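Local coordinates for protein Sqt1 (Chaetomium thermophilum, PDB 4ZOY) that probably acts as a dedicated WD40-repeat chaperone that captures a nascent ribosomal protein during its translation, in the course of ribosome biogenesis, at residues G38-D41 and D42-G45. Numbering follows the deposited sequence.
Sequences GDAD and DAPG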
loop_
_atom_site.group_PDB
_atom_site.type_symbol
_atom_site.label_atom_id
_atom_site.label_comp_id
_atom_site.label_asym_id
_atom_site.label_seq_id
_atom_site.Cartn_x
_atom_site.Cartn_y
_atom_site.Cartn_z
ATOM N N GLY A 38 2.073 -20.440 -10.108
ATOM C CA GLY A 38 3.165 -21.391 -10.025
ATOM C C GLY A 38 4.516 -20.783 -10.319
ATOM O O GLY A 38 4.620 -19.597 -10.625
ATOM N N ASP A 39 5.558 -21.604 -10.240
ATOM C CA ASP A 39 6.917 -21.095 -10.377
ATOM C C ASP A 39 7.558 -21.400 -11.721
ATOM O O ASP A 39 8.681 -20.976 -11.974
ATOM C CB ASP A 39 7.784 -21.647 -9.257
ATOM C CG ASP A 39 7.308 -21.196 -7.902
ATOM O OD1 ASP A 39 7.173 -19.972 -7.692
ATOM O OD2 ASP A 39 7.041 -22.067 -7.050
ATOM N N ALA A 40 6.842 -22.129 -12.568
ATOM C CA ALA A 40 7.301 -22.349 -13.934
ATOM C C ALA A 40 7.471 -21.003 -14.628
ATOM O O ALA A 40 6.756 -20.046 -14.321
ATOM C CB ALA A 40 6.325 -23.225 -14.694
ATOM N N ASP A 41 8.413 -20.929 -15.562
ATOM C CA ASP A 41 8.694 -19.685 -16.271
ATOM C C ASP A 41 7.455 -19.148 -16.977
ATOM O O ASP A 41 7.339 -17.949 -17.219
ATOM C CB ASP A 41 9.814 -19.895 -17.293
ATOM C CG ASP A 41 10.975 -20.689 -16.730
ATOM O OD1 ASP A 41 12.056 -20.099 -16.520
ATOM O OD2 ASP A 41 10.803 -21.906 -16.496
ATOM N N ASP A 42 6.524 -20.041 -17.295
ATOM C CA ASP A 42 5.340 -19.676 -18.064
ATOM C C ASP A 42 4.050 -19.668 -17.239
ATOM O O ASP A 42 2.961 -19.571 -17.800
ATOM C CB ASP A 42 5.173 -20.637 -19.245
ATOM C CG ASP A 42 4.863 -22.055 -18.798
ATOM O OD1 ASP A 42 5.385 -22.470 -17.740
ATOM O OD2 ASP A 42 4.109 -22.752 -19.509
ATOM N N ALA A 43 4.166 -19.791 -15.919
ATOM C CA ALA A 43 2.980 -19.854 -15.063
ATOM C C ALA A 43 2.198 -18.546 -15.129
ATOM O O ALA A 43 2.773 -17.466 -14.989
ATOM C CB ALA A 43 3.367 -20.166 -13.629
ATOM N N PRO A 44 0.886 -18.644 -15.362
ATOM C CA PRO A 44 0.041 -17.456 -15.500
ATOM C C PRO A 44 -0.260 -16.809 -14.157
ATOM O O PRO A 44 0.063 -17.362 -13.107
ATOM C CB PRO A 44 -1.235 -18.008 -16.135
ATOM C CG PRO A 44 -1.299 -19.425 -15.636
ATOM C CD PRO A 44 0.124 -19.893 -15.550
ATOM N N GLY A 45 -0.857 -15.627 -14.210
ATOM C CA GLY A 45 -1.364 -14.990 -13.010
ATOM C C GLY A 45 -2.846 -15.273 -12.906
ATOM O O GLY A 45 -3.495 -15.644 -13.887
#
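Ala40 and Ala43 are the first and last residues of a type I beta turn, closed by one backbone hydrogen bond from Ala43 N to Ala40 O of 3.1 Å, with a nearly straight N-H...O angle of 169°. Asp41 and Asp42 fill the two corner positions, with the backbone angles of a type I turn. At the exit of the turn the methyl of Ala43 is directed back at the incoming chain: its CB lies 3.3 Å from Gly38 O and 3.5 Å from Ala40 O, so two carbonyl oxygens rest against one methyl. The methyls of Ala40 and Ala43 touch only loosely, CB to CB 4.4 Å. The turn lies in the loop between the antiparallel strands 30-36 and 45-51, the middle pair of a four-stranded blade in the WD40 beta-propeller, and it stands on the surface, its centre about 24 Å from the centre of the chain. At the loop's base Gly38 N is hydrogen-bonded to Ser36 OG, and the carbonyl O of Pro44 accepts a backbone hydrogen bond from Glu37. Of the two corner carboxylates, that of Asp42 turns back over the turn: chi1 of 66° sets CG between the backbone N and the carbonyl carbon, and OD1 reaches to 3.3 Å from Ala40 CB, a van der Waals contact with the methyl. Asp41 swings the other way, CG anti to the carbonyl carbon; the two carboxylates diverge, Asp41 OD2 and Asp42 OD1 being 5.6 Å apart, which probably limits their repulsion.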